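Local coordinates for rhamnose ABC transporter, periplasmic rhamnose-binding protein (Kribbella flavida, PDB 4KVF) that probably binds rhamnose or a related sugar outside the membrane and hands it to an ABC transporter for uptake, at residues A34-G39 / A288-A293; G164-L169 / E183-E188; L199-Y204 / Q217-S222. All coordinates share one frame; numbering follows the deposited sequence.

Contact 1: A34-G39 / A288-A293; sequences APLKEG and AAYAGA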
loop_
_atom_site.group_PDB
_atom_site.type_symbol
_atom_site.label_atom_id
_atom_site.label_comp_id
_atom_site.label_asym_id
_atom_site.label_seq_id
_atom_site.Cartn_x
_atom_site.Cartn_y
_atom_site.Cartn_z
ATOM N N ALA A 34 -23.949 14.870 10.658
ATOM C CA ALA A 34 -23.311 16.173 10.531
ATOM C C ALA A 34 -22.847 16.359 9.093
ATOM O O ALA A 34 -22.263 15.446 8.501
ATOM C CB ALA A 34 -22.128 16.289 11.484
ATOM N N PRO A 35 -23.096 17.546 8.520
ATOM C CA PRO A 35 -22.651 17.789 7.142
ATOM C C PRO A 35 -21.142 17.981 7.028
ATOM O O PRO A 35 -20.535 18.607 7.902
ATOM C CB PRO A 35 -23.384 19.079 6.759
ATOM C CG PRO A 35 -23.637 19.772 8.065
ATOM C CD PRO A 35 -23.860 18.679 9.074
ATOM N N LEU A 36 -20.541 17.445 5.968
ATOM C CA LEU A 36 -19.136 17.698 5.696
ATOM C C LEU A 36 -18.979 19.193 5.449
ATOM O O LEU A 36 -19.718 19.780 4.653
ATOM C CB LEU A 36 -18.663 16.890 4.478
ATOM C CG LEU A 36 -17.420 15.997 4.582
ATOM C CD1 LEU A 36 -17.365 15.244 5.897
ATOM C CD2 LEU A 36 -17.416 14.999 3.433
ATOM N N LYS A 37 -18.045 19.813 6.167
ATOM C CA LYS A 37 -17.781 21.247 6.044
ATOM C C LYS A 37 -17.071 21.578 4.733
ATOM O O LYS A 37 -16.196 20.830 4.288
ATOM C CB LYS A 37 -16.900 21.733 7.201
ATOM C CG LYS A 37 -17.523 21.669 8.587
ATOM C CD LYS A 37 -16.465 22.024 9.639
ATOM C CE LYS A 37 -16.937 21.794 11.072
ATOM N NZ LYS A 37 -15.843 22.057 12.060
ATOM N N GLU A 38 -17.435 22.710 4.131
ATOM C CA GLU A 38 -16.716 23.228 2.972
ATOM C C GLU A 38 -15.537 24.087 3.422
ATOM O O GLU A 38 -15.488 24.538 4.567
ATOM C CB GLU A 38 -17.647 24.061 2.082
ATOM C CG GLU A 38 -18.748 23.262 1.427
ATOM C CD GLU A 38 -19.724 24.128 0.649
ATOM O OE1 GLU A 38 -19.773 25.354 0.891
ATOM O OE2 GLU A 38 -20.452 23.576 -0.203
ATOM N N GLY A 39 -14.589 24.312 2.518
ATOM C CA GLY A 39 -13.485 25.220 2.782
ATOM C C GLY A 39 -12.416 24.698 3.727
ATOM O O GLY A 39 -11.592 25.473 4.227
ATOM N N ALA A 288 -7.976 9.396 2.422
ATOM C CA ALA A 288 -7.450 10.192 3.531
ATOM C C ALA A 288 -8.157 11.550 3.649
ATOM O O ALA A 288 -8.465 11.996 4.757
ATOM C CB ALA A 288 -5.937 10.380 3.396
ATOM N N ALA A 289 -8.431 12.193 2.514
ATOM C CA ALA A 289 -9.129 13.477 2.531
ATOM C C ALA A 289 -10.540 13.352 3.113
ATOM O O ALA A 289 -10.969 14.168 3.930
ATOM C CB ALA A 289 -9.181 14.078 1.139
ATOM N N TYR A 290 -11.274 12.321 2.709
ATOM C CA TYR A 290 -12.622 12.146 3.243
ATOM C C TYR A 290 -12.619 11.798 4.727
ATOM O O TYR A 290 -13.478 12.253 5.473
ATOM C CB TYR A 290 -13.424 11.116 2.421
ATOM C CG TYR A 290 -14.080 11.729 1.202
ATOM C CD1 TYR A 290 -15.327 12.342 1.295
ATOM C CD2 TYR A 290 -13.456 11.705 -0.041
ATOM C CE1 TYR A 290 -15.929 12.920 0.184
ATOM C CE2 TYR A 290 -14.054 12.289 -1.155
ATOM C CZ TYR A 290 -15.291 12.888 -1.037
ATOM O OH TYR A 290 -15.882 13.465 -2.142
ATOM N N ALA A 291 -11.658 10.985 5.157
ATOM C CA ALA A 291 -11.566 10.621 6.563
ATOM C C ALA A 291 -11.264 11.865 7.403
ATOM O O ALA A 291 -11.883 12.106 8.448
ATOM C CB ALA A 291 -10.460 9.581 6.757
ATOM N N GLY A 292 -10.315 12.654 6.920
ATOM C CA GLY A 292 -9.914 13.875 7.603
ATOM C C GLY A 292 -11.082 14.846 7.685
ATOM O O GLY A 292 -11.335 15.460 8.723
ATOM N N ALA A 293 -11.800 14.985 6.581
ATOM C CA ALA A 293 -12.953 15.878 6.542
ATOM C C ALA A 293 -14.053 15.403 7.469
ATOM O O ALA A 293 -14.707 16.221 8.123
ATOM C CB ALA A 293 -13.481 16.013 5.122
#
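Leu-36 drives its isobutyl end into helix 281-296, where Ala-293 and Tyr-290, one turn apart, make up the tight half of the contact. The branches divide the work. CG lies 4.0 Å from Ala-293 CB, and CD1 leans over the carbonyl end of the same residue, 3.6 Å from Ala-293 O. CD2 goes the other way, to the tyrosine ring, stopping 4.0 Å from Tyr-290 CD1. The ring is met obliquely, and the two side chains cross at about a right angle. This spread comes with chi1 of Leu-36 at -127°, well off the staggered positions. Alanine suits position 293 because a methyl lets the loop come close: the CA atoms of Leu-36 and Ala-293 are 6.5 Å apart. The helix belongs to the lobe of a type I periplasmic binding protein built on the parallel sheet that contains strand 41-45, and the loop leads into that strand. Farther from the loop, Ala-288 and Ala-291 pack on Ile-140 of strand 138-141. The CD1-CE1 side of the Tyr-290 ring takes Leu-36 CD2, while its OH is hydrogen-bonded to Glu-67. An alanine in place of Leu-36 would probably open a gap over Ala-293 and leave this side of the tyrosine ring without its hydrophobic neighbour. On the loose side, Pro-35, Lys-37 and Glu-38 are exposed and pack no side chain on 288-293; charged ends suit the surface. Gly-39 takes a positive phi of 74°, easy for glycine. Lys-37 is still tied beyond the segment, N to Ser-297 OG and NZ to Lys-296 O.

Contact 2: G164-L169 / E183-E188; sequences GEIAVL and EVMKTE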
loop_
_atom_site.group_PDB
_atom_site.type_symbol
_atom_site.label_atom_id
_atom_site.label_comp_id
_atom_site.label_asym_id
_atom_site.label_seq_id
_atom_site.Cartn_x
_atom_site.Cartn_y
_atom_site.Cartn_z
ATOM N N GLY A 164 0.850 -27.945 -6.120
ATOM C CA GLY A 164 2.211 -27.967 -6.623
ATOM C C GLY A 164 3.135 -27.072 -5.825
ATOM O O GLY A 164 2.729 -26.452 -4.834
ATOM N N GLU A 165 4.387 -26.989 -6.258
ATOM C CA GLU A 165 5.378 -26.215 -5.520
ATOM C C GLU A 165 5.344 -24.729 -5.858
ATOM O O GLU A 165 5.154 -24.337 -7.012
ATOM C CB GLU A 165 6.779 -26.771 -5.767
ATOM C CG GLU A 165 6.906 -28.244 -5.435
ATOM C CD GLU A 165 8.271 -28.804 -5.771
ATOM O OE1 GLU A 165 9.063 -28.097 -6.429
ATOM O OE2 GLU A 165 8.550 -29.958 -5.381
ATOM N N ILE A 166 5.520 -23.908 -4.830
ATOM C CA ILE A 166 5.691 -22.479 -5.013
ATOM C C ILE A 166 6.913 -22.025 -4.220
ATOM O O ILE A 166 7.322 -22.690 -3.264
ATOM C CB ILE A 166 4.424 -21.684 -4.587
ATOM C CG1 ILE A 166 4.184 -21.792 -3.087
ATOM C CG2 ILE A 166 3.189 -22.177 -5.355
ATOM C CD1 ILE A 166 3.138 -20.786 -2.572
ATOM N N ALA A 167 7.508 -20.903 -4.624
ATOM C CA ALA A 167 8.665 -20.356 -3.920
ATOM C C ALA A 167 8.461 -18.866 -3.819
ATOM O O ALA A 167 7.765 -18.285 -4.635
ATOM C CB ALA A 167 9.942 -20.662 -4.662
ATOM N N VAL A 168 9.044 -18.248 -2.802
ATOM C CA VAL A 168 8.946 -16.806 -2.653
ATOM C C VAL A 168 10.293 -16.181 -2.995
ATOM O O VAL A 168 11.338 -16.704 -2.608
ATOM C CB VAL A 168 8.530 -16.429 -1.208
ATOM C CG1 VAL A 168 8.752 -14.925 -0.923
ATOM C CG2 VAL A 168 7.078 -16.841 -0.960
ATOM N N LEU A 169 10.260 -15.095 -3.766
ATOM C CA LEU A 169 11.425 -14.249 -3.973
ATOM C C LEU A 169 11.175 -12.944 -3.219
ATOM O O LEU A 169 10.349 -12.119 -3.616
ATOM C CB LEU A 169 11.662 -14.006 -5.474
ATOM C CG LEU A 169 12.763 -13.018 -5.876
ATOM C CD1 LEU A 169 14.110 -13.446 -5.313
ATOM C CD2 LEU A 169 12.853 -12.895 -7.400
ATOM N N GLU A 183 4.789 -14.375 6.642
ATOM C CA GLU A 183 4.197 -15.065 7.784
ATOM C C GLU A 183 2.707 -15.306 7.547
ATOM O O GLU A 183 2.195 -16.380 7.843
ATOM C CB GLU A 183 4.436 -14.307 9.096
ATOM C CG GLU A 183 3.851 -15.017 10.318
ATOM C CD GLU A 183 4.534 -16.348 10.631
ATOM O OE1 GLU A 183 5.746 -16.494 10.347
ATOM O OE2 GLU A 183 3.854 -17.252 11.169
ATOM N N VAL A 184 2.013 -14.320 6.987
ATOM C CA VAL A 184 0.605 -14.525 6.661
ATOM C C VAL A 184 0.449 -15.626 5.604
ATOM O O VAL A 184 -0.414 -16.500 5.734
ATOM C CB VAL A 184 -0.078 -13.223 6.198
ATOM C CG1 VAL A 184 -1.511 -13.519 5.747
ATOM C CG2 VAL A 184 -0.072 -12.212 7.345
HETATM N N MSE A 185 1.302 -15.605 4.583
HETATM C CA MSE A 185 1.294 -16.670 3.573
HETATM C C MSE A 185 1.407 -18.056 4.203
HETATM O O MSE A 185 0.689 -18.989 3.831
HETATM C CB MSE A 185 2.430 -16.480 2.576
HETATM C CG MSE A 185 2.263 -15.305 1.645
HETATM SE SE MSE A 185 3.701 -15.294 0.317
HETATM C CE MSE A 185 3.198 -16.903 -0.645
ATOM N N LYS A 186 2.326 -18.197 5.157
ATOM C CA LYS A 186 2.493 -19.471 5.853
ATOM C C LYS A 186 1.236 -19.872 6.630
ATOM O O LYS A 186 0.844 -21.038 6.633
ATOM C CB LYS A 186 3.697 -19.418 6.802
ATOM C CG LYS A 186 5.042 -19.344 6.105
ATOM C CD LYS A 186 6.170 -19.209 7.128
ATOM C CE LYS A 186 7.529 -19.117 6.465
ATOM N NZ LYS A 186 8.596 -18.884 7.480
ATOM N N THR A 187 0.606 -18.903 7.288
ATOM C CA THR A 187 -0.596 -19.217 8.056
ATOM C C THR A 187 -1.692 -19.669 7.103
ATOM O O THR A 187 -2.422 -20.623 7.394
ATOM C CB THR A 187 -1.067 -18.038 8.921
ATOM O OG1 THR A 187 -1.590 -17.005 8.077
ATOM C CG2 THR A 187 0.106 -17.492 9.738
ATOM N N GLU A 188 -1.775 -18.997 5.953
ATOM C CA GLU A 188 -2.729 -19.377 4.911
ATOM C C GLU A 188 -2.458 -20.765 4.336
ATOM O O GLU A 188 -3.377 -21.572 4.178
ATOM C CB GLU A 188 -2.739 -18.346 3.785
ATOM C CG GLU A 188 -3.467 -17.060 4.121
ATOM C CD GLU A 188 -4.962 -17.270 4.282
ATOM O OE1 GLU A 188 -5.619 -17.668 3.296
ATOM O OE2 GLU A 188 -5.474 -17.047 5.395
#
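Met-185, Val-168 and Ile-166 meet as apolar chains with no ring or other planar group among them, so the flat surface here is the parallel sheet itself. One face of strand 164-170 presents Ile-166 and Val-168 to helix 176-189; the opposite face sends Ala-167 toward helix 209-222, and strands 197-204 and 226-231 run along its two edges. The contact thus lies within the beta-alpha-beta unit of strand 164-170, helix 176-189 and strand 197-204. Met-185, present as selenomethionine, is the residue of 183-188 that reaches the strand segment. Its CG is anti to the carbonyl carbon (chi1 -70°), the chain then runs out extended, and a bend at chi3 (67°) turns the terminal methyl back along the strand, toward Ile-166. Val-168 CG2 lies 3.9 Å from both Met-185 SE and Met-185 CE, while Ile-166 CD1 lies farther off, 4.3 Å from Met-185 CE. A long, flexible chain suits this place because the backbones stay well apart, 9.9 Å between the CA atoms of Val-168 and Met-185; branched residues suit the strand. On the outer side of the helix, Val-184 O takes Glu-188 N at 2.9 Å and also Thr-187 OG1 at 2.7 Å, the hydroxyl lying in the carbonyl plane on a lone pair.

Contact 3: L199-Y204 / Q217-S222; sequences LVKIAY and QGLLQS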
loop_
_atom_site.group_PDB
_atom_site.type_symbol
_atom_site.label_atom_id
_atom_site.label_comp_id
_atom_site.label_asym_id
_atom_site.label_seq_id
_atom_site.Cartn_x
_atom_site.Cartn_y
_atom_site.Cartn_z
ATOM N N LEU A 199 5.250 -24.626 -0.038
ATOM C CA LEU A 199 6.278 -23.593 -0.106
ATOM C C LEU A 199 7.645 -24.262 0.030
ATOM O O LEU A 199 7.985 -24.762 1.101
ATOM C CB LEU A 199 6.059 -22.588 1.022
ATOM C CG LEU A 199 7.102 -21.479 1.159
ATOM C CD1 LEU A 199 7.161 -20.628 -0.111
ATOM C CD2 LEU A 199 6.800 -20.612 2.388
ATOM N N VAL A 200 8.426 -24.292 -1.050
ATOM C CA VAL A 200 9.673 -25.064 -1.046
ATOM C C VAL A 200 10.911 -24.249 -0.686
ATOM O O VAL A 200 11.929 -24.811 -0.272
ATOM C CB VAL A 200 9.943 -25.759 -2.405
ATOM C CG1 VAL A 200 8.866 -26.790 -2.696
ATOM C CG2 VAL A 200 10.035 -24.726 -3.530
ATOM N N LYS A 201 10.833 -22.936 -0.850
ATOM C CA LYS A 201 11.999 -22.096 -0.661
ATOM C C LYS A 201 11.607 -20.631 -0.580
ATOM O O LYS A 201 10.682 -20.174 -1.254
ATOM C CB LYS A 201 12.984 -22.313 -1.819
ATOM C CG LYS A 201 14.295 -21.530 -1.728
ATOM C CD LYS A 201 15.152 -21.989 -0.562
ATOM C CE LYS A 201 16.469 -21.224 -0.530
ATOM N NZ LYS A 201 17.338 -21.644 0.608
ATOM N N ILE A 202 12.304 -19.902 0.281
ATOM C CA ILE A 202 12.265 -18.451 0.247
ATOM C C ILE A 202 13.654 -17.954 -0.128
ATOM O O ILE A 202 14.634 -18.271 0.552
ATOM C CB ILE A 202 11.856 -17.867 1.613
ATOM C CG1 ILE A 202 10.471 -18.395 2.018
ATOM C CG2 ILE A 202 11.902 -16.334 1.569
ATOM C CD1 ILE A 202 10.076 -18.038 3.431
ATOM N N ALA A 203 13.739 -17.208 -1.225
ATOM C CA ALA A 203 14.996 -16.613 -1.665
ATOM C C ALA A 203 14.928 -15.101 -1.469
ATOM O O ALA A 203 13.842 -14.516 -1.451
ATOM C CB ALA A 203 15.265 -16.949 -3.138
ATOM N N TYR A 204 16.087 -14.473 -1.323
ATOM C CA TYR A 204 16.142 -13.039 -1.070
ATOM C C TYR A 204 16.845 -12.281 -2.188
ATOM O O TYR A 204 18.011 -12.532 -2.480
ATOM C CB TYR A 204 16.833 -12.782 0.269
ATOM C CG TYR A 204 16.109 -13.437 1.417
ATOM C CD1 TYR A 204 15.021 -12.816 2.017
ATOM C CD2 TYR A 204 16.490 -14.691 1.881
ATOM C CE1 TYR A 204 14.337 -13.418 3.061
ATOM C CE2 TYR A 204 15.814 -15.302 2.926
ATOM C CZ TYR A 204 14.739 -14.658 3.512
ATOM O OH TYR A 204 14.063 -15.258 4.553
ATOM N N GLN A 217 16.454 -16.930 -11.340
ATOM C CA GLN A 217 17.137 -17.937 -12.137
ATOM C C GLN A 217 17.501 -19.125 -11.254
ATOM O O GLN A 217 17.308 -20.283 -11.632
ATOM C CB GLN A 217 18.401 -17.307 -12.719
ATOM C CG GLN A 217 19.063 -18.042 -13.850
ATOM C CD GLN A 217 20.157 -17.193 -14.475
ATOM O OE1 GLN A 217 20.808 -16.405 -13.783
ATOM N NE2 GLN A 217 20.345 -17.325 -15.787
ATOM N N GLY A 218 18.017 -18.829 -10.067
ATOM C CA GLY A 218 18.435 -19.866 -9.143
ATOM C C GLY A 218 17.287 -20.742 -8.681
ATOM O O GLY A 218 17.442 -21.955 -8.537
ATOM N N LEU A 219 16.130 -20.133 -8.443
ATOM C CA LEU A 219 14.963 -20.894 -7.993
ATOM C C LEU A 219 14.533 -21.891 -9.056
ATOM O O LEU A 219 14.259 -23.062 -8.768
ATOM C CB LEU A 219 13.791 -19.962 -7.646
ATOM C CG LEU A 219 13.891 -19.176 -6.333
ATOM C CD1 LEU A 219 12.765 -18.146 -6.228
ATOM C CD2 LEU A 219 13.860 -20.130 -5.145
ATOM N N LEU A 220 14.496 -21.430 -10.298
ATOM C CA LEU A 220 14.017 -22.267 -11.389
ATOM C C LEU A 220 14.951 -23.421 -11.721
ATOM O O LEU A 220 14.507 -24.487 -12.164
ATOM C CB LEU A 220 13.751 -21.411 -12.623
ATOM C CG LEU A 220 12.490 -20.574 -12.413
ATOM C CD1 LEU A 220 12.329 -19.517 -13.491
ATOM C CD2 LEU A 220 11.295 -21.507 -12.401
ATOM N N GLN A 221 16.247 -23.212 -11.515
ATOM C CA GLN A 221 17.225 -24.269 -11.756
ATOM C C GLN A 221 17.206 -25.289 -10.622
ATOM O O GLN A 221 17.379 -26.486 -10.849
ATOM C CB GLN A 221 18.633 -23.686 -11.937
ATOM C CG GLN A 221 18.830 -22.934 -13.247
ATOM C CD GLN A 221 20.224 -22.339 -13.386
ATOM O OE1 GLN A 221 21.129 -22.660 -12.613
ATOM N NE2 GLN A 221 20.400 -21.463 -14.374
ATOM N N SER A 222 16.972 -24.809 -9.405
ATOM C CA SER A 222 17.001 -25.667 -8.228
ATOM C C SER A 222 15.721 -26.485 -8.048
ATOM O O SER A 222 15.764 -27.598 -7.537
ATOM C CB SER A 222 17.275 -24.832 -6.982
ATOM O OG SER A 222 18.399 -24.001 -7.199
#
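Within 217-222, Leu-219 makes the contact with 199-204, meeting Ala-203 and Lys-201. The two elements are the first half of a beta-alpha-beta crossover: helix 209-222 leaves the edge strand 197-204, passes over strand 164-170 and leads into strand 226-231, as in the alpha/beta lobes of type I periplasmic binding proteins. The helical segment starts with Gln-217, whose carbonyl receives Gln-221 N at 3.1 Å and whose side chain leans on Tyr-243 of the next helix. Gly-218 follows on the side of the helix nearer the strand, adding no side chain, and its carbonyl matters one turn later. Leu-219 then reaches from the helix to the strand. Its CG is anti to the carbonyl carbon (chi1 -75°), which directs the branched end to the strand although the CA-CB bond itself points neither to it nor from it. CD2 does most of the touching, 3.7 Å from Lys-201 CG and 4.0 Å from Ala-203 CB. Leu-219 CD1 is only grazing, 4.2 Å from Ala-203 CB. The small alanine leaves room for the leucine fork, whereas lysine offers just the start of its chain: the bend at chi2 (66°) carries the rest away, so that an exposed amine can share its carbon stem with the hydrophobic layer. Leu-219 also touches Ala-167 of the neighbouring strand 164-170. Leu-220 points off to helix 234-245, and Gln-221 faces solvent. Ser-222, the last residue, closes back on Gly-218 O from opposite faces of the carbonyl plane: Ser-222 N at 3.0 Å, and Ser-222 OG at 2.6 Å, tilted 28° from that plane.

In the fold
Contacts 2 and 3 belong to one lobe, their centres 12 Å apart, and pack helices against opposite faces of the same four-stranded sheet. Strands 164-170 and 197-204 are neighbours there, joined by probable hydrogen bonds from Ala-203 N to Val-168 O (2.8 Å) and from Val-200 N to Ile-166 O (2.9 Å). Contact 1 lies in the other lobe, across the centre of the chain: its centre is 41 Å from that of contact 2 and 48 Å from that of contact 3. Both are nested within the long loop it closes. In this family the sugar is held between the lobes, so all three are probably scaffold packing rather than pocket walls.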